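Gamma-glutamyltranspeptidase (Streptomyces lincolnensis, PDB 6J3I) probably acts as an Ntn-fold gamma-glutamyltranspeptidase homologue related to LmbA, of a family that uses an N-terminal threonine nucleophile freed by self-cleavage. Local coordinates at residues D38-G43 and L424-R429; V61-A66 and N432-T437; G149-T154 and P409-D414. The protein carries 1 engineered substitution. All coordinates share one frame; numbering follows the deposited sequence.

Contact 1: residues D38-G43 and L424-R429; sequences DAAVAG and LDVVDR
Leu-424 meets Ala-40 and Gly-43 in the tight part of this contact. Its two methyl groups take different places on the helix. CD2 lies against the CB of Ala-40 at 3.5 Å and is close to the backbone there. CD1 points to the backbone of Gly-43, where its distance to CA is 3.7 Å. Gly-43 has no CB, and this lets CD1 come up to its main chain. The leucine CB bond already points to the helix, and CG, anti to the backbone N (chi1 169°), carries the fork on.

The other part is looser. Val-426 uses both branches. CG1 comes to the CB of Ala-39 at 4.1 Å. Val-426 CG2 lies 4.2 Å from Ala-40 N and a little farther from Ala-40 CB. The alanine methyls are short, so helix and strand can approach closely: the two short segments' axes come within 8.5 Å. They run roughly antiparallel, at 153°. All five touching residues are buried, so the loose part is not a solvent edge. The contact is purely apolar.

Helix 20-31 lies alongside, with Leu-30 touching both Ala-39 and Val-426. Helix 111-122 covers another flank through Trp-115, which packs on Ala-40. Strand 424-428 is bonded to strands 13-17 and 433-436. Its other face, with Asp-425 and Val-427, packs on strand 590-594. The contact thus joins a helical layer to a strand of the Ntn-type core.

Contact 2: residues V61-A66 and N432-T437; sequences VPILLA and NMVAAT
Ile-63 and Val-434 meet through methyl groups set by their first torsions. In Ile-63, CG1 sits beside the backbone N (chi1 -47°), which leaves CG2 to face the neighbouring strand. Val-434 has an unusual chi1 of -137°. Its CG1 lies 3.5 Å from CG2 of Ile-63, and the two side chains stand side by side, pointing the same way. Val-61 likewise turns CG2 to the CB of Ala-436, at 4.0 Å.

The strands are antiparallel. Leu-64 and Ala-435 form a hydrogen-bonded pair: Leu-64 N to Ala-435 O is 3.0 Å and nearly straight. Ala-66 and Met-433 form the next such pair, with Ala-66 N to Met-433 O at 2.9 Å. The return bond, from Met-433 N to Ala-66 O, comes from above the carbonyl plane. At the other end, the bond from Thr-437 N to Pro-62 O is weak, at 3.4 Å. The proline ring, with no N-H, breaks the pattern: Pro-62 CD lies 3.4 Å from Thr-437 O instead. Tyr-37 OH gives Met-433 O a further bond.

Main-chain bonds thus pair Leu-64 and Ala-66 with Ala-435 and Met-433, and the alternate peptides turn to strands 73-77 and 424-428. The side chains add apolar packing.

Contact 3: residues G149-T154 and P409-D414; sequences GVTVET and PDVAAD
Thr-151 and Thr-154 of helix 146-154 face Val-411 of the loop. Two kinds of contact cross to the loop; hydrogen bonds within the helix set the threonines for them.

The first is apolar. The CG2 methyl of Thr-151 touches CG2 of Val-411 at 4.2 Å. The CG2 methyl of Thr-154 lies at the same distance from the other branch, CG1 of Val-411. Each valine branch thus meets one methyl, from threonines one helical turn apart.

The second kind is contact with the main chain. Thr-154 CG2 stands anti to the backbone N, which points it at the loop. It comes 3.4 Å from Val-411 O and 4.0 Å from Ala-412 O. Farther along, Thr-154 O lies 3.7 Å from Ala-413 CA. These are van der Waals touches, with no polar bond between helix and loop.

The hydrogen bonds stay within the helix. Thr-154 OG1 donates to Val-150 O at 2.8 Å. The backbone N of Thr-154 reaches that same oxygen from the opposite face of its plane, so one carbonyl is gripped twice. This leaves the hydroxyl turned inward and the methyl outward. Thr-151 does the same with its hydroxyl, which bonds to Asn-147 O. Its side chain also touches His-53 and Gln-444.

Hydroxyls that bond back to a carbonyl four residues earlier are typical of threonines in helices. The contact itself is surface packing. It sets the last turn of a helix against the irregular loop that precedes strand 424-428 and follows an unmodelled region.

How the contacts relate
Contacts 1 and 2 belong to one unit, with centres 9 Å apart. Their strands 424-428 and 433-436 are neighbours, joined by probable hydrogen bonds such as Leu-424 O to Ala-436 N at 2.9 Å. Helix 36-50 and strand 61-66 also follow each other in the chain. Contact 3 is remote. Its centre is 31 Å from that of contact 1 and 30 Å from that of contact 2, and its nearest atoms are about 17 Å and 14 Å away. The loop 409-414 leads towards strand 424-428. In this family the threonine nucleophile lies just before that strand; the engineered substitution probably replaces it and would block self-cleavage.

Contact 1: residues D38-G43 and L424-R429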
loop_
_atom_site.group_PDB
_atom_site.type_symbol
_atom_site.label_atom_id
_atom_site.label_comp_id
_atom_site.label_asym_id
_atom_site.label_seq_id
_atom_site.Cartn_x
_atom_site.Cartn_y
_atom_site.Cartn_z
ATOM N N ASP A 38 0.072 -18.930 -4.649
ATOM C CA ASP A 38 -1.328 -19.358 -4.670
ATOM C C ASP A 38 -2.088 -18.698 -3.513
ATOM O O ASP A 38 -3.185 -18.179 -3.681
ATOM C CB ASP A 38 -1.451 -20.880 -4.534
ATOM C CG ASP A 38 -0.832 -21.629 -5.692
ATOM O OD1 ASP A 38 -1.178 -21.343 -6.854
ATOM O OD2 ASP A 38 0.005 -22.530 -5.451
ATOM N N ALA A 39 -1.475 -18.713 -2.337
ATOM C CA ALA A 39 -2.122 -18.260 -1.117
ATOM C C ALA A 39 -2.377 -16.770 -1.108
ATOM O O ALA A 39 -3.444 -16.326 -0.695
ATOM C CB ALA A 39 -1.279 -18.635 0.073
ATOM N N ALA A 40 -1.379 -16.012 -1.538
ATOM C CA ALA A 40 -1.495 -14.567 -1.662
ATOM C C ALA A 40 -2.602 -14.143 -2.632
ATOM O O ALA A 40 -3.395 -13.248 -2.326
ATOM C CB ALA A 40 -0.164 -13.975 -2.093
ATOM N N VAL A 41 -2.652 -14.783 -3.796
ATOM C CA VAL A 41 -3.708 -14.498 -4.766
ATOM C C VAL A 41 -5.073 -14.676 -4.088
ATOM O O VAL A 41 -5.895 -13.770 -4.125
ATOM C CB VAL A 41 -3.580 -15.351 -6.054
ATOM C CG1 VAL A 41 -4.835 -15.252 -6.915
ATOM C CG2 VAL A 41 -2.372 -14.901 -6.868
ATOM N N ALA A 42 -5.294 -15.820 -3.445
ATOM C CA ALA A 42 -6.546 -16.082 -2.729
ATOM C C ALA A 42 -6.890 -15.043 -1.645
ATOM O O ALA A 42 -8.031 -14.556 -1.567
ATOM C CB ALA A 42 -6.494 -17.456 -2.110
ATOM N N GLY A 43 -5.899 -14.738 -0.809
ATOM C CA GLY A 43 -6.008 -13.704 0.224
ATOM C C GLY A 43 -6.332 -12.316 -0.313
ATOM O O GLY A 43 -7.193 -11.618 0.228
ATOM N N LEU A 424 -0.487 -8.042 3.038
ATOM C CA LEU A 424 -0.562 -9.481 3.023
ATOM C C LEU A 424 0.837 -10.092 2.788
ATOM O O LEU A 424 1.507 -9.741 1.816
ATOM C CB LEU A 424 -1.561 -9.866 1.936
ATOM C CG LEU A 424 -1.667 -11.320 1.504
ATOM C CD1 LEU A 424 -3.107 -11.794 1.469
ATOM C CD2 LEU A 424 -1.028 -11.453 0.138
ATOM N N ASP A 425 1.253 -10.980 3.701
ATOM C CA ASP A 425 2.550 -11.692 3.669
ATOM C C ASP A 425 2.352 -13.187 3.797
ATOM O O ASP A 425 1.560 -13.623 4.630
ATOM C CB ASP A 425 3.399 -11.335 4.878
ATOM C CG ASP A 425 3.812 -9.933 4.892
ATOM O OD1 ASP A 425 4.397 -9.501 3.879
ATOM O OD2 ASP A 425 3.584 -9.275 5.923
ATOM N N VAL A 426 3.110 -13.968 3.027
ATOM C CA VAL A 426 3.066 -15.437 3.122
ATOM C C VAL A 426 4.456 -16.065 2.980
ATOM O O VAL A 426 5.243 -15.646 2.146
ATOM C CB VAL A 426 2.149 -16.053 2.049
ATOM C CG1 VAL A 426 1.950 -17.542 2.308
ATOM C CG2 VAL A 426 0.797 -15.359 2.017
ATOM N N VAL A 427 4.739 -17.062 3.813
ATOM C CA VAL A 427 5.899 -17.944 3.638
ATOM C C VAL A 427 5.402 -19.385 3.752
ATOM O O VAL A 427 4.617 -19.690 4.651
ATOM C CB VAL A 427 7.046 -17.641 4.644
ATOM C CG1 VAL A 427 6.609 -17.819 6.094
ATOM C CG2 VAL A 427 8.273 -18.499 4.342
ATOM N N ASP A 428 5.848 -20.257 2.842
ATOM C CA ASP A 428 5.355 -21.661 2.777
ATOM C C ASP A 428 6.399 -22.698 3.221
ATOM O O ASP A 428 7.539 -22.360 3.556
ATOM C CB ASP A 428 4.818 -21.987 1.372
ATOM C CG ASP A 428 5.889 -21.940 0.289
ATOM O OD1 ASP A 428 7.101 -22.051 0.587
ATOM O OD2 ASP A 428 5.506 -21.785 -0.887
ATOM N N ARG A 429 5.999 -23.963 3.208
ATOM C CA ARG A 429 6.872 -25.063 3.620
ATOM C C ARG A 429 8.179 -25.201 2.807
ATOM O O ARG A 429 9.165 -25.734 3.315
ATOM C CB ARG A 429 6.093 -26.380 3.595
ATOM C CG ARG A 429 5.902 -26.987 2.212
ATOM C CD ARG A 429 4.915 -28.140 2.224
ATOM N NE ARG A 429 5.317 -29.209 3.142
ATOM C CZ ARG A 429 4.709 -30.391 3.260
ATOM N NH1 ARG A 429 5.174 -31.281 4.140
ATOM N NH2 ARG A 429 3.648 -30.701 2.512
#

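Contact 2: residues V61-A66 and N432-T437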
loop_
_atom_site.group_PDB
_atom_site.type_symbol
_atom_site.label_atom_id
_atom_site.label_comp_id
_atom_site.label_asym_id
_atom_site.label_seq_id
_atom_site.Cartn_x
_atom_site.Cartn_y
_atom_site.Cartn_z
ATOM N N VAL A 61 -1.305 -2.840 -6.951
ATOM C CA VAL A 61 -0.522 -3.658 -6.023
ATOM C C VAL A 61 0.943 -3.812 -6.459
ATOM O O VAL A 61 1.208 -4.285 -7.565
ATOM C CB VAL A 61 -1.164 -5.062 -5.821
ATOM C CG1 VAL A 61 -1.162 -5.886 -7.102
ATOM C CG2 VAL A 61 -0.478 -5.823 -4.696
ATOM N N PRO A 62 1.896 -3.399 -5.595
ATOM C CA PRO A 62 3.261 -3.906 -5.679
ATOM C C PRO A 62 3.392 -5.237 -4.937
ATOM O O PRO A 62 2.852 -5.384 -3.842
ATOM C CB PRO A 62 4.110 -2.818 -4.991
ATOM C CG PRO A 62 3.175 -1.762 -4.541
ATOM C CD PRO A 62 1.785 -2.296 -4.629
ATOM N N ILE A 63 4.109 -6.179 -5.544
ATOM C CA ILE A 63 4.377 -7.495 -4.967
ATOM C C ILE A 63 5.884 -7.693 -5.005
ATOM O O ILE A 63 6.505 -7.486 -6.045
ATOM C CB ILE A 63 3.705 -8.631 -5.779
ATOM C CG1 ILE A 63 2.240 -8.283 -6.081
ATOM C CG2 ILE A 63 3.838 -9.976 -5.050
ATOM C CD1 ILE A 63 1.525 -9.275 -6.973
ATOM N N LEU A 64 6.464 -8.056 -3.868
ATOM C CA LEU A 64 7.842 -8.518 -3.794
ATOM C C LEU A 64 7.753 -10.025 -3.613
ATOM O O LEU A 64 7.028 -10.492 -2.729
ATOM C CB LEU A 64 8.559 -7.899 -2.592
ATOM C CG LEU A 64 9.137 -6.484 -2.721
ATOM C CD1 LEU A 64 9.410 -5.915 -1.339
ATOM C CD2 LEU A 64 10.415 -6.467 -3.545
ATOM N N LEU A 65 8.462 -10.784 -4.446
ATOM C CA LEU A 65 8.506 -12.238 -4.300
ATOM C C LEU A 65 9.945 -12.688 -4.138
ATOM O O LEU A 65 10.841 -12.180 -4.803
ATOM C CB LEU A 65 7.826 -12.960 -5.461
ATOM C CG LEU A 65 8.202 -12.508 -6.872
ATOM C CD1 LEU A 65 8.200 -13.681 -7.842
ATOM C CD2 LEU A 65 7.269 -11.403 -7.361
ATOM N N ALA A 66 10.146 -13.624 -3.217
ATOM C CA ALA A 66 11.449 -14.211 -2.918
ATOM C C ALA A 66 11.290 -15.728 -3.011
ATOM O O ALA A 66 11.099 -16.391 -1.990
ATOM C CB ALA A 66 11.928 -13.787 -1.536
ATOM N N ASN A 432 9.362 -20.246 0.122
ATOM C CA ASN A 432 8.972 -19.152 -0.775
ATOM C C ASN A 432 8.328 -18.058 0.043
ATOM O O ASN A 432 7.533 -18.356 0.927
ATOM C CB ASN A 432 7.959 -19.614 -1.816
ATOM C CG ASN A 432 8.507 -20.678 -2.744
ATOM O OD1 ASN A 432 9.644 -20.587 -3.213
ATOM N ND2 ASN A 432 7.694 -21.684 -3.031
ATOM N N MET A 433 8.668 -16.806 -0.252
ATOM C CA MET A 433 8.041 -15.653 0.396
ATOM C C MET A 433 7.400 -14.669 -0.591
ATOM O O MET A 433 7.874 -14.496 -1.723
ATOM C CB MET A 433 9.053 -14.921 1.260
ATOM C CG MET A 433 9.699 -15.802 2.307
ATOM S SD MET A 433 11.055 -14.934 3.104
ATOM C CE MET A 433 10.217 -14.367 4.575
ATOM N N VAL A 434 6.310 -14.048 -0.138
ATOM C CA VAL A 434 5.664 -12.918 -0.815
ATOM C C VAL A 434 5.336 -11.840 0.201
ATOM O O VAL A 434 5.060 -12.134 1.365
ATOM C CB VAL A 434 4.290 -13.252 -1.434
ATOM C CG1 VAL A 434 4.170 -12.628 -2.814
ATOM C CG2 VAL A 434 4.015 -14.743 -1.469
ATOM N N ALA A 435 5.313 -10.599 -0.266
ATOM C CA ALA A 435 4.786 -9.482 0.508
ATOM C C ALA A 435 4.131 -8.508 -0.468
ATOM O O ALA A 435 4.762 -8.079 -1.440
ATOM C CB ALA A 435 5.896 -8.801 1.296
ATOM N N ALA A 436 2.867 -8.176 -0.218
ATOM C CA ALA A 436 2.087 -7.334 -1.133
ATOM C C ALA A 436 1.265 -6.319 -0.359
ATOM O O ALA A 436 0.707 -6.642 0.688
ATOM C CB ALA A 436 1.175 -8.198 -1.993
ATOM N N THR A 437 1.181 -5.096 -0.874
ATOM C CA THR A 437 0.283 -4.086 -0.295
ATOM C C THR A 437 -0.676 -3.610 -1.383
ATOM O O THR A 437 -0.390 -2.643 -2.087
ATOM C CB THR A 437 1.014 -2.957 0.499
ATOM O OG1 THR A 437 0.510 -1.661 0.164
ATOM C CG2 THR A 437 2.474 -2.983 0.260
#

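Contact 3: residues G149-T154 and P409-D414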
loop_
_atom_site.group_PDB
_atom_site.type_symbol
_atom_site.label_atom_id
_atom_site.label_comp_id
_atom_site.label_asym_id
_atom_site.label_seq_id
_atom_site.Cartn_x
_atom_site.Cartn_y
_atom_site.Cartn_z
ATOM N N GLY A 149 -19.105 0.069 7.419
ATOM C CA GLY A 149 -20.380 0.789 7.510
ATOM C C GLY A 149 -20.209 2.268 7.803
ATOM O O GLY A 149 -20.864 3.109 7.183
ATOM N N VAL A 150 -19.318 2.578 8.746
ATOM C CA VAL A 150 -18.977 3.964 9.097
ATOM C C VAL A 150 -18.465 4.721 7.871
ATOM O O VAL A 150 -18.795 5.895 7.679
ATOM C CB VAL A 150 -17.927 4.016 10.241
ATOM C CG1 VAL A 150 -17.349 5.423 10.446
ATOM C CG2 VAL A 150 -18.550 3.527 11.540
ATOM N N THR A 151 -17.660 4.048 7.055
ATOM C CA THR A 151 -17.140 4.637 5.826
ATOM C C THR A 151 -18.286 4.957 4.865
ATOM O O THR A 151 -18.343 6.060 4.314
ATOM C CB THR A 151 -16.116 3.702 5.162
ATOM O OG1 THR A 151 -14.992 3.542 6.032
ATOM C CG2 THR A 151 -15.627 4.268 3.866
ATOM N N VAL A 152 -19.191 3.995 4.683
ATOM C CA VAL A 152 -20.380 4.167 3.831
ATOM C C VAL A 152 -21.270 5.322 4.310
ATOM O O VAL A 152 -21.725 6.118 3.490
ATOM C CB VAL A 152 -21.209 2.861 3.724
ATOM C CG1 VAL A 152 -22.527 3.078 2.982
ATOM C CG2 VAL A 152 -20.413 1.779 3.012
ATOM N N GLU A 153 -21.522 5.409 5.618
ATOM C CA GLU A 153 -22.363 6.493 6.181
ATOM C C GLU A 153 -21.785 7.883 5.939
ATOM O O GLU A 153 -22.518 8.812 5.610
ATOM C CB GLU A 153 -22.592 6.334 7.699
ATOM C CG GLU A 153 -23.696 5.362 8.121
ATOM C CD GLU A 153 -25.089 5.723 7.620
ATOM O OE1 GLU A 153 -25.306 6.860 7.132
ATOM O OE2 GLU A 153 -25.984 4.849 7.715
ATOM N N THR A 154 -20.473 8.011 6.095
ATOM C CA THR A 154 -19.783 9.264 5.846
ATOM C C THR A 154 -20.048 9.780 4.432
ATOM O O THR A 154 -20.150 10.991 4.214
ATOM C CB THR A 154 -18.273 9.087 6.046
ATOM O OG1 THR A 154 -18.036 8.516 7.336
ATOM C CG2 THR A 154 -17.545 10.416 5.961
ATOM N N PRO A 409 -9.398 13.297 9.999
ATOM C CA PRO A 409 -10.300 12.176 9.743
ATOM C C PRO A 409 -9.850 11.285 8.578
ATOM O O PRO A 409 -8.997 11.677 7.776
ATOM C CB PRO A 409 -11.630 12.867 9.409
ATOM N N ASP A 410 -10.439 10.095 8.506
ATOM C CA ASP A 410 -10.117 9.105 7.477
ATOM C C ASP A 410 -10.721 9.499 6.121
ATOM O O ASP A 410 -10.021 9.537 5.114
ATOM C CB ASP A 410 -10.640 7.717 7.909
ATOM C CG ASP A 410 -9.830 6.560 7.330
ATOM O OD1 ASP A 410 -8.633 6.746 7.023
ATOM O OD2 ASP A 410 -10.393 5.449 7.215
ATOM N N VAL A 411 -12.022 9.792 6.130
ATOM C CA VAL A 411 -12.828 10.021 4.920
ATOM C C VAL A 411 -13.683 11.285 5.103
ATOM O O VAL A 411 -14.271 11.481 6.169
ATOM C CB VAL A 411 -13.772 8.810 4.649
ATOM C CG1 VAL A 411 -14.552 8.973 3.342
ATOM C CG2 VAL A 411 -13.002 7.490 4.644
ATOM N N ALA A 412 -13.758 12.129 4.071
ATOM C CA ALA A 412 -14.660 13.307 4.075
ATOM C C ALA A 412 -15.964 13.019 3.327
ATOM O O ALA A 412 -16.082 12.000 2.637
ATOM C CB ALA A 412 -13.965 14.518 3.470
ATOM N N ALA A 413 -16.930 13.930 3.450
ATOM C CA ALA A 413 -18.221 13.835 2.721
ATOM C C ALA A 413 -18.049 13.820 1.185
ATOM O O ALA A 413 -18.808 13.157 0.471
ATOM C CB ALA A 413 -19.148 14.968 3.145
ATOM N N ASP A 414 -17.059 14.579 0.712
ATOM C CA ASP A 414 -16.453 14.462 -0.625
ATOM C C ASP A 414 -16.203 13.023 -1.102
ATOM O O ASP A 414 -16.350 12.720 -2.283
ATOM C CB ASP A 414 -15.064 15.130 -0.589
ATOM C CG ASP A 414 -15.114 16.629 -0.688
ATOM O OD1 ASP A 414 -15.594 17.142 -1.714
ATOM O OD2 ASP A 414 -14.631 17.306 0.240
#